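Transaminase (Arthrobacter sp., PDB 5G2P) probably transfers amino groups between amines and carbonyl compounds with S-selectivity, using pyridoxal-5'-phosphate as cofactor. Local coordinates at residues I267-L272 / I293-K298; V115-T120 / A307-V312; E145-G150 / V238-G243. All coordinates share one frame; numbering follows the deposited sequence.

Contact 1: I267-L272 / I293-K298. With PLP (pyridoxal-5'-phosphate), chain H.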
loop_
_atom_site.group_PDB
_atom_site.type_symbol
_atom_site.label_atom_id
_atom_site.label_comp_id
_atom_site.label_asym_id
_atom_site.label_seq_id
_atom_site.Cartn_x
_atom_site.Cartn_y
_atom_site.Cartn_z
ATOM N N ILE B 267 6.828 0.847 -22.046
ATOM C CA ILE B 267 8.239 0.703 -21.664
ATOM C C ILE B 267 8.679 -0.651 -22.155
ATOM O O ILE B 267 8.149 -1.666 -21.701
ATOM C CB ILE B 267 8.429 0.725 -20.137
ATOM C CG1 ILE B 267 7.965 2.064 -19.541
ATOM C CG2 ILE B 267 9.901 0.445 -19.773
ATOM C CD1 ILE B 267 7.640 1.950 -18.054
ATOM N N SER B 268 9.642 -0.677 -23.082
ATOM C CA SER B 268 10.223 -1.949 -23.476
ATOM C C SER B 268 11.415 -2.164 -22.559
ATOM O O SER B 268 12.384 -1.434 -22.642
ATOM C CB SER B 268 10.717 -1.943 -24.929
ATOM O OG SER B 268 11.095 -3.270 -25.300
ATOM N N ASP B 269 11.353 -3.180 -21.710
ATOM C CA ASP B 269 12.484 -3.473 -20.841
ATOM C C ASP B 269 13.439 -4.308 -21.680
ATOM O O ASP B 269 13.257 -5.522 -21.823
ATOM C CB ASP B 269 12.028 -4.211 -19.577
ATOM C CG ASP B 269 13.190 -4.589 -18.670
ATOM O OD1 ASP B 269 14.358 -4.316 -19.019
ATOM O OD2 ASP B 269 12.936 -5.151 -17.599
ATOM N N GLU B 270 14.440 -3.626 -22.235
ATOM C CA GLU B 270 15.474 -4.230 -23.093
ATOM C C GLU B 270 16.770 -4.570 -22.350
ATOM O O GLU B 270 17.805 -4.767 -22.976
ATOM C CB GLU B 270 15.816 -3.296 -24.275
ATOM C CG GLU B 270 14.605 -2.998 -25.187
ATOM C CD GLU B 270 14.397 -4.063 -26.273
ATOM O OE1 GLU B 270 15.315 -4.904 -26.469
ATOM O OE2 GLU B 270 13.335 -4.047 -26.960
ATOM N N VAL B 271 16.720 -4.671 -21.037
ATOM C CA VAL B 271 17.934 -5.026 -20.269
ATOM C C VAL B 271 18.609 -6.287 -20.822
ATOM O O VAL B 271 19.821 -6.294 -21.039
ATOM C CB VAL B 271 17.647 -5.114 -18.740
ATOM C CG1 VAL B 271 18.822 -5.763 -17.984
ATOM C CG2 VAL B 271 17.425 -3.703 -18.173
ATOM N N LEU B 272 17.825 -7.332 -21.085
ATOM C CA LEU B 272 18.367 -8.562 -21.649
ATOM C C LEU B 272 18.346 -8.596 -23.195
ATOM O O LEU B 272 19.353 -8.969 -23.837
ATOM C CB LEU B 272 17.678 -9.777 -21.055
ATOM C CG LEU B 272 18.257 -11.169 -21.395
ATOM C CD1 LEU B 272 18.378 -12.018 -20.127
ATOM C CD2 LEU B 272 17.327 -11.845 -22.365
ATOM N N ILE B 293 9.792 4.392 -23.923
ATOM C CA ILE B 293 10.922 4.320 -22.986
ATOM C C ILE B 293 11.558 2.938 -23.149
ATOM O O ILE B 293 10.840 1.953 -23.308
ATOM C CB ILE B 293 10.478 4.491 -21.502
ATOM C CG1 ILE B 293 9.805 5.850 -21.259
ATOM C CG2 ILE B 293 11.682 4.375 -20.561
ATOM C CD1 ILE B 293 9.128 5.969 -19.894
ATOM N N ILE B 294 12.894 2.884 -23.110
ATOM C CA ILE B 294 13.631 1.623 -23.084
ATOM C C ILE B 294 14.477 1.588 -21.811
ATOM O O ILE B 294 15.086 2.586 -21.476
ATOM C CB ILE B 294 14.636 1.562 -24.274
ATOM C CG1 ILE B 294 13.916 1.668 -25.620
ATOM C CG2 ILE B 294 15.500 0.303 -24.211
ATOM C CD1 ILE B 294 14.906 1.863 -26.789
ATOM N N THR B 295 14.532 0.442 -21.126
ATOM C CA THR B 295 15.491 0.245 -20.046
ATOM C C THR B 295 16.618 -0.652 -20.526
ATOM O O THR B 295 16.385 -1.618 -21.272
ATOM C CB THR B 295 14.817 -0.358 -18.801
ATOM O OG1 THR B 295 14.138 -1.572 -19.171
ATOM C CG2 THR B 295 13.821 0.643 -18.219
ATOM N N MET B 296 17.837 -0.339 -20.096
ATOM C CA MET B 296 19.042 -1.022 -20.579
ATOM C C MET B 296 19.957 -1.478 -19.414
ATOM O O MET B 296 20.007 -0.845 -18.330
ATOM C CB MET B 296 19.830 -0.083 -21.517
ATOM C CG MET B 296 19.082 0.364 -22.774
ATOM S SD MET B 296 19.936 1.743 -23.549
ATOM C CE MET B 296 18.946 2.059 -25.015
ATOM N N GLY B 297 20.656 -2.583 -19.649
ATOM C CA GLY B 297 21.734 -3.084 -18.777
ATOM C C GLY B 297 22.468 -4.128 -19.595
ATOM O O GLY B 297 22.414 -4.084 -20.835
ATOM N N LYS B 298 23.150 -5.053 -18.921
ATOM C CA LYS B 298 23.765 -6.250 -19.566
ATOM C C LYS B 298 24.647 -5.911 -20.770
ATOM O O LYS B 298 25.807 -5.488 -20.603
ATOM C CB LYS B 298 22.677 -7.325 -19.845
ATOM C CG LYS B 298 21.936 -7.789 -18.584
ATOM C CD LYS B 298 20.980 -9.007 -18.671
ATOM C CE LYS B 298 20.527 -9.561 -17.288
ATOM N NZ LYS B 298 19.108 -9.304 -16.920
HETATM N N1 PLP H . 15.146 -6.494 -16.591
HETATM C C2 PLP H . 15.389 -7.608 -17.339
HETATM C C2A PLP H . 14.543 -7.959 -18.536
HETATM C C3 PLP H . 16.484 -8.511 -16.945
HETATM O O3 PLP H . 16.816 -9.637 -17.649
HETATM C C4 PLP H . 17.315 -8.150 -15.779
HETATM C C4A PLP H . 18.490 -9.100 -15.544
HETATM C C5 PLP H . 16.928 -6.907 -15.028
HETATM C C6 PLP H . 15.846 -6.148 -15.480
HETATM C C5A PLP H . 17.649 -6.427 -13.803
HETATM O O4P PLP H . 18.968 -5.994 -14.111
HETATM P P PLP H . 20.098 -6.116 -12.962
HETATM O O1P PLP H . 21.309 -5.572 -13.645
HETATM O O2P PLP H . 19.682 -5.289 -11.763
HETATM O O3P PLP H . 20.253 -7.599 -12.600
HETATM O O HOH W 1 20.279 -3.330 -22.557
#
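Strands 265-269 and 293-296 run in parallel into the cofactor site of this class-III aminotransferase, pairing I267 with I293, S268 with I294 and D269 with T295. S268 N binds I293 O at 2.9 Å, and T295 N donates to S268 O. At the strand ends, the hydroxyl of T295 donates to D269 OD1 (2.8 Å) from above the carboxylate plane; V271 N reaches the same oxygen from the opposite face, closing an Asx turn. With CG anti to the backbone N (chi1 178°), the carboxylate of D269 is carried to the cofactor, where OD2 lies 2.8 Å from PLP N1, in the place of the aspartate that faces the pyridine nitrogen in fold-type I enzymes; OD2 is hydrogen-bonded to H149. V271 lies over the pyridine face, its CG1 3.6 Å from PLP C4. K298 climbs past V271, with CB 3.3 Å from V271 O, then bends at its last torsion (chi4 108°), and NZ is covalently bound to PLP C4A (1.5 Å). A water joins E270 O to G297 N beyond the last strand pair. Strand 231-236 flanks I267 and D269, strand 308-313 flanks I294 and M296, and helix 121-136 packs over D269, I293 and T295.

Contact 2: V115-T120 / A307-V312. With PLP (pyridoxal-5'-phosphate), chain H.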
loop_
_atom_site.group_PDB
_atom_site.type_symbol
_atom_site.label_atom_id
_atom_site.label_comp_id
_atom_site.label_asym_id
_atom_site.label_seq_id
_atom_site.Cartn_x
_atom_site.Cartn_y
_atom_site.Cartn_z
ATOM N N VAL B 115 19.001 10.189 -22.778
ATOM C CA VAL B 115 19.456 9.008 -22.033
ATOM C C VAL B 115 19.796 9.460 -20.621
ATOM O O VAL B 115 20.326 10.543 -20.431
ATOM C CB VAL B 115 20.762 8.441 -22.636
ATOM C CG1 VAL B 115 21.156 7.120 -21.965
ATOM C CG2 VAL B 115 20.579 8.218 -24.111
ATOM N N ARG B 116 19.464 8.636 -19.636
ATOM C CA ARG B 116 20.024 8.762 -18.301
ATOM C C ARG B 116 20.749 7.478 -18.031
ATOM O O ARG B 116 20.154 6.392 -18.173
ATOM C CB ARG B 116 18.938 8.973 -17.238
ATOM C CG ARG B 116 19.470 8.896 -15.794
ATOM C CD ARG B 116 18.621 9.677 -14.775
ATOM N NE ARG B 116 19.088 9.525 -13.377
ATOM C CZ ARG B 116 20.157 10.148 -12.868
ATOM N NH1 ARG B 116 20.886 10.985 -13.626
ATOM N NH2 ARG B 116 20.502 9.938 -11.590
ATOM N N PHE B 117 22.014 7.602 -17.625
ATOM C CA PHE B 117 22.829 6.452 -17.235
ATOM C C PHE B 117 22.753 6.210 -15.730
ATOM O O PHE B 117 22.835 7.148 -14.946
ATOM C CB PHE B 117 24.294 6.687 -17.628
ATOM C CG PHE B 117 24.515 6.658 -19.120
ATOM C CD1 PHE B 117 24.432 5.457 -19.813
ATOM C CD2 PHE B 117 24.746 7.834 -19.828
ATOM C CE1 PHE B 117 24.633 5.421 -21.192
ATOM C CE2 PHE B 117 24.926 7.808 -21.210
ATOM C CZ PHE B 117 24.879 6.601 -21.887
ATOM N N VAL B 118 22.621 4.942 -15.352
ATOM C CA VAL B 118 22.723 4.503 -13.960
ATOM C C VAL B 118 23.667 3.262 -13.932
ATOM O O VAL B 118 24.436 3.052 -14.875
ATOM C CB VAL B 118 21.346 4.187 -13.337
ATOM C CG1 VAL B 118 20.513 5.472 -13.154
ATOM C CG2 VAL B 118 20.597 3.127 -14.159
ATOM N N SER B 119 23.646 2.461 -12.871
ATOM C CA SER B 119 24.697 1.438 -12.736
ATOM C C SER B 119 24.214 0.023 -12.976
ATOM O O SER B 119 25.055 -0.848 -13.188
ATOM C CB SER B 119 25.400 1.474 -11.368
ATOM O OG SER B 119 26.145 2.677 -11.196
ATOM N N THR B 120 22.894 -0.207 -12.912
ATOM C CA THR B 120 22.341 -1.593 -13.049
ATOM C C THR B 120 21.023 -1.592 -13.830
ATOM O O THR B 120 20.438 -0.550 -14.005
ATOM C CB THR B 120 22.129 -2.302 -11.696
ATOM O OG1 THR B 120 21.028 -1.711 -10.998
ATOM C CG2 THR B 120 23.412 -2.242 -10.812
ATOM N N ALA B 307 26.816 -0.902 -15.631
ATOM C CA ALA B 307 26.151 0.227 -16.275
ATOM C C ALA B 307 24.714 -0.160 -16.587
ATOM O O ALA B 307 24.428 -1.306 -16.972
ATOM C CB ALA B 307 26.875 0.643 -17.558
ATOM N N GLY B 308 23.822 0.804 -16.413
ATOM C CA GLY B 308 22.411 0.692 -16.844
ATOM C C GLY B 308 22.014 1.997 -17.495
ATOM O O GLY B 308 22.709 2.980 -17.346
ATOM N N ALA B 309 20.887 2.028 -18.198
ATOM C CA ALA B 309 20.422 3.283 -18.799
ATOM C C ALA B 309 18.931 3.227 -19.090
ATOM O O ALA B 309 18.335 2.147 -19.223
ATOM C CB ALA B 309 21.201 3.614 -20.098
ATOM N N VAL B 310 18.354 4.415 -19.233
ATOM C CA VAL B 310 17.026 4.570 -19.785
ATOM C C VAL B 310 17.102 5.527 -20.984
ATOM O O VAL B 310 17.844 6.521 -20.946
ATOM C CB VAL B 310 16.029 5.028 -18.686
ATOM C CG1 VAL B 310 16.419 6.410 -18.174
ATOM C CG2 VAL B 310 14.617 5.112 -19.238
ATOM N N VAL B 311 16.380 5.196 -22.054
ATOM C CA VAL B 311 16.151 6.100 -23.171
ATOM C C VAL B 311 14.689 6.521 -23.177
ATOM O O VAL B 311 13.804 5.678 -23.141
ATOM C CB VAL B 311 16.568 5.489 -24.532
ATOM C CG1 VAL B 311 16.105 6.382 -25.685
ATOM C CG2 VAL B 311 18.076 5.366 -24.560
ATOM N N VAL B 312 14.450 7.837 -23.222
ATOM C CA VAL B 312 13.080 8.350 -23.247
ATOM C C VAL B 312 12.795 9.041 -24.584
ATOM O O VAL B 312 13.703 9.591 -25.221
ATOM C CB VAL B 312 12.756 9.284 -22.052
ATOM C CG1 VAL B 312 12.939 8.543 -20.704
ATOM C CG2 VAL B 312 13.618 10.544 -22.084
HETATM N N1 PLP H . 15.146 -6.494 -16.591
HETATM C C2 PLP H . 15.389 -7.608 -17.339
HETATM C C2A PLP H . 14.543 -7.959 -18.536
HETATM C C3 PLP H . 16.484 -8.511 -16.945
HETATM O O3 PLP H . 16.816 -9.637 -17.649
HETATM C C4 PLP H . 17.315 -8.150 -15.779
HETATM C C4A PLP H . 18.490 -9.100 -15.544
HETATM C C5 PLP H . 16.928 -6.907 -15.028
HETATM C C6 PLP H . 15.846 -6.148 -15.480
HETATM C C5A PLP H . 17.649 -6.427 -13.803
HETATM O O4P PLP H . 18.968 -5.994 -14.111
HETATM P P PLP H . 20.098 -6.116 -12.962
HETATM O O1P PLP H . 21.309 -5.572 -13.645
HETATM O O2P PLP H . 19.682 -5.289 -11.763
HETATM O O3P PLP H . 20.253 -7.599 -12.600
#
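F117 turns its CG anti to its own carbonyl carbon (chi1 -70°), which brings CD1 to 3.7 Å from A309 CB, while G308 O lies at the ring edge, near its plane. V115 holds CG1 anti to the backbone N (chi1 -174°), which sets this methyl 4.0 Å from A309 CB and also over the rim of one face of the F117 ring, so that valine, alanine and phenylalanine close up on the same face of the sheet. The second methyl of V115, CG2, meets V311 CG2 at 3.8 Å, the two valines crossing at a slant. On the reverse face, V310 CG1 touches R116 CB at 3.7 Å. The arginine then extends away from the pair and its NH1 forms a salt bridge with D87.

Strand 112-118 lies at one edge of the seven-stranded sheet within the subunit and runs antiparallel to strand 308-313, the one strand set against all the others, as in the large domain of fold-type I PLP enzymes. R116 and V310 form one hydrogen-bonded pair, with V310 N 2.9 Å from R116 O. V118 and G308 form the next; there G308 N, 2.8 Å from V118 O, stands well above the carbonyl plane (58° out of it). At G308 a side chain would run into T120 O. Past the strand, T120 takes the N-cap position of helix 121-136, its OG1 accepting from E123 N and also bonding E123 of the second subunit. T120 CB comes within 3.9 Å of PLP O2P, at the helix start where G121 N and S122 OG bind the cofactor. Helix 92-105 packs on V115, F117 and V311, and L21 of the second subunit adds to the cover of F117.

Contact 3: E145-G150 / V238-G243. With PLP (pyridoxal-5'-phosphate), chain H.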
loop_
_atom_site.group_PDB
_atom_site.type_symbol
_atom_site.label_atom_id
_atom_site.label_comp_id
_atom_site.label_asym_id
_atom_site.label_seq_id
_atom_site.Cartn_x
_atom_site.Cartn_y
_atom_site.Cartn_z
ATOM N N GLU B 145 2.265 -11.554 -15.927
ATOM C CA GLU B 145 2.598 -12.912 -15.512
ATOM C C GLU B 145 3.963 -13.369 -16.075
ATOM O O GLU B 145 4.183 -13.376 -17.296
ATOM C CB GLU B 145 1.461 -13.790 -16.061
ATOM C CG GLU B 145 1.373 -15.199 -15.555
ATOM C CD GLU B 145 0.270 -15.984 -16.265
ATOM O OE1 GLU B 145 -0.454 -15.450 -17.170
ATOM O OE2 GLU B 145 0.127 -17.150 -15.883
ATOM N N HIS B 146 4.867 -13.740 -15.165
ATOM C CA HIS B 146 6.223 -14.250 -15.454
ATOM C C HIS B 146 7.244 -13.258 -15.937
ATOM O O HIS B 146 8.382 -13.664 -16.209
ATOM C CB HIS B 146 6.231 -15.489 -16.360
ATOM C CG HIS B 146 5.322 -16.553 -15.882
ATOM N ND1 HIS B 146 4.447 -17.214 -16.718
ATOM C CD2 HIS B 146 5.090 -17.018 -14.633
ATOM C CE1 HIS B 146 3.734 -18.065 -16.001
ATOM N NE2 HIS B 146 4.105 -17.967 -14.737
ATOM N N ASP B 147 6.884 -11.970 -16.007
ATOM C CA ASP B 147 7.894 -10.917 -16.253
ATOM C C ASP B 147 8.970 -10.880 -15.156
ATOM O O ASP B 147 8.677 -11.099 -13.967
ATOM C CB ASP B 147 7.238 -9.530 -16.370
ATOM C CG ASP B 147 6.792 -9.211 -17.798
ATOM O OD1 ASP B 147 6.703 -10.160 -18.623
ATOM O OD2 ASP B 147 6.531 -8.013 -18.103
ATOM N N TYR B 148 10.205 -10.591 -15.565
ATOM C CA TYR B 148 11.275 -10.297 -14.606
ATOM C C TYR B 148 11.817 -8.917 -14.964
ATOM O O TYR B 148 12.351 -8.732 -16.065
ATOM C CB TYR B 148 12.418 -11.334 -14.666
ATOM C CG TYR B 148 13.446 -11.026 -13.606
ATOM C CD1 TYR B 148 13.168 -11.301 -12.268
ATOM C CD2 TYR B 148 14.637 -10.351 -13.918
ATOM C CE1 TYR B 148 14.061 -10.976 -11.269
ATOM C CE2 TYR B 148 15.537 -10.011 -12.916
ATOM C CZ TYR B 148 15.237 -10.318 -11.596
ATOM O OH TYR B 148 16.097 -9.993 -10.576
ATOM N N HIS B 149 11.680 -7.954 -14.065
ATOM C CA HIS B 149 12.185 -6.606 -14.352
ATOM C C HIS B 149 13.237 -6.114 -13.350
ATOM O O HIS B 149 13.556 -4.910 -13.307
ATOM C CB HIS B 149 11.030 -5.606 -14.462
ATOM C CG HIS B 149 10.091 -5.912 -15.597
ATOM N ND1 HIS B 149 10.464 -5.789 -16.914
ATOM C CD2 HIS B 149 8.803 -6.340 -15.610
ATOM C CE1 HIS B 149 9.453 -6.128 -17.698
ATOM N NE2 HIS B 149 8.429 -6.456 -16.933
ATOM N N GLY B 150 13.781 -7.038 -12.564
ATOM C CA GLY B 150 14.791 -6.691 -11.564
ATOM C C GLY B 150 14.382 -6.990 -10.137
ATOM O O GLY B 150 13.307 -7.540 -9.883
ATOM N N VAL B 238 10.024 -7.924 -24.475
ATOM C CA VAL B 238 9.671 -8.376 -25.824
ATOM C C VAL B 238 9.746 -9.918 -25.932
ATOM O O VAL B 238 8.942 -10.551 -26.626
ATOM C CB VAL B 238 10.550 -7.598 -26.847
ATOM C CG1 VAL B 238 10.702 -8.315 -28.164
ATOM C CG2 VAL B 238 9.966 -6.209 -27.046
ATOM N N SER B 239 10.687 -10.511 -25.198
ATOM C CA SER B 239 10.797 -11.955 -25.029
ATOM C C SER B 239 11.158 -12.084 -23.572
ATOM O O SER B 239 12.185 -11.519 -23.129
ATOM C CB SER B 239 11.942 -12.549 -25.908
ATOM O OG SER B 239 12.352 -13.843 -25.466
ATOM N N GLN B 240 10.342 -12.824 -22.823
ATOM C CA GLN B 240 10.570 -12.978 -21.375
ATOM C C GLN B 240 11.908 -13.687 -21.119
ATOM O O GLN B 240 12.159 -14.790 -21.646
ATOM C CB GLN B 240 9.405 -13.711 -20.749
ATOM C CG GLN B 240 8.170 -12.849 -20.570
ATOM C CD GLN B 240 7.035 -13.598 -19.917
ATOM O OE1 GLN B 240 6.824 -14.775 -20.207
ATOM N NE2 GLN B 240 6.278 -12.927 -19.045
ATOM N N GLY B 241 12.775 -13.035 -20.343
ATOM C CA GLY B 241 14.163 -13.500 -20.192
ATOM C C GLY B 241 14.309 -14.630 -19.166
ATOM O O GLY B 241 14.419 -15.829 -19.539
ATOM N N VAL B 242 14.312 -14.253 -17.880
ATOM C CA VAL B 242 14.337 -15.236 -16.800
ATOM C C VAL B 242 13.141 -16.185 -16.940
ATOM O O VAL B 242 13.284 -17.416 -16.775
ATOM C CB VAL B 242 14.341 -14.568 -15.416
ATOM C CG1 VAL B 242 14.259 -15.642 -14.320
ATOM C CG2 VAL B 242 15.605 -13.691 -15.243
ATOM N N GLY B 243 11.983 -15.619 -17.268
ATOM C CA GLY B 243 10.728 -16.386 -17.375
ATOM C C GLY B 243 10.672 -17.283 -18.616
ATOM O O GLY B 243 9.791 -18.131 -18.717
HETATM N N1 PLP H . 15.146 -6.494 -16.591
HETATM C C2 PLP H . 15.389 -7.608 -17.339
HETATM C C2A PLP H . 14.543 -7.959 -18.536
HETATM C C3 PLP H . 16.484 -8.511 -16.945
HETATM O O3 PLP H . 16.816 -9.637 -17.649
HETATM C C4 PLP H . 17.315 -8.150 -15.779
HETATM C C4A PLP H . 18.490 -9.100 -15.544
HETATM C C5 PLP H . 16.928 -6.907 -15.028
HETATM C C6 PLP H . 15.846 -6.148 -15.480
HETATM C C5A PLP H . 17.649 -6.427 -13.803
HETATM O O4P PLP H . 18.968 -5.994 -14.111
HETATM P P PLP H . 20.098 -6.116 -12.962
HETATM O O1P PLP H . 21.309 -5.572 -13.645
HETATM O O2P PLP H . 19.682 -5.289 -11.763
HETATM O O3P PLP H . 20.253 -7.599 -12.600
HETATM O O HOH W 2 10.839 -13.103 -17.473
HETATM O O HOH W 3 4.693 -16.500 -19.561
#
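Q240 and D147 form the tight part of this loop-to-loop contact. One amide nitrogen serves two acceptors: Q240 NE2 donates to E145 O at 2.8 Å and to D147 OD1 at 2.8 Å, the second bond nearly straight (172°) and using the anti lone pair of the carboxylate. Both acceptors lie close to the amide plane, whereas the carboxylate is turned 70° against it. The glutamine chain runs extended beyond CG to get there, and the amide oxygen is held as well, since Q240 OE1 bonds T245 and accepts a hydrogen bond from a water 2.8 Å away. An alanine here would remove the amide nitrogen that serves both acceptors, and would probably leave E145 O and D147 OD1 without this donor and open a gap between the loops. The E145 carboxylate forms a salt bridge with R221 of the third subunit.

These loops follow the parallel strands 140-144 and 231-236 of the large-domain sheet, where fold-type I enzymes build the PLP pocket. D147 acts here as a second-shell residue: its OD2, also in a salt bridge with R144, accepts from H149 NE2 at 2.7 Å, and the other ring nitrogen, ND1, reaches D269. Between D147 and H149 in sequence, Y148 presents a ring edge to PLP C4, while G150 N lies over the rim of one ring face.

Away from Q240 the contact is looser, with no direct hydrogen bond between the loops. V242, partly exposed, leans on the tyrosine with CG2 3.7 Å from Y148 CD2, its CB close behind. Between H146 and G243 a water does the joining, donating to H146 O and accepting from G243 N, each 2.8 Å from it. A side chain at G243 would collide with H146 O.

How the contacts relate
Contacts 1 and 2 are adjacent parts of one seven-stranded sheet, their centres about 9 Å apart: strand 293-296 of contact 1 pairs with strand 308-313 of contact 2 through M296 N to A309 O and I294 N to V311 O. Contact 3, about 11 Å from contact 1 and 19 Å from contact 2 between centres, joins loops that follow two strands farther across that sheet. Along the chain, 115-120 comes first and 307-312 last; contact 3 closes before contact 1 opens between them. Contact 3 touches contact 1 but not contact 2. All three touch PLP, so residues distant in sequence meet at its phosphate and pyridine ring.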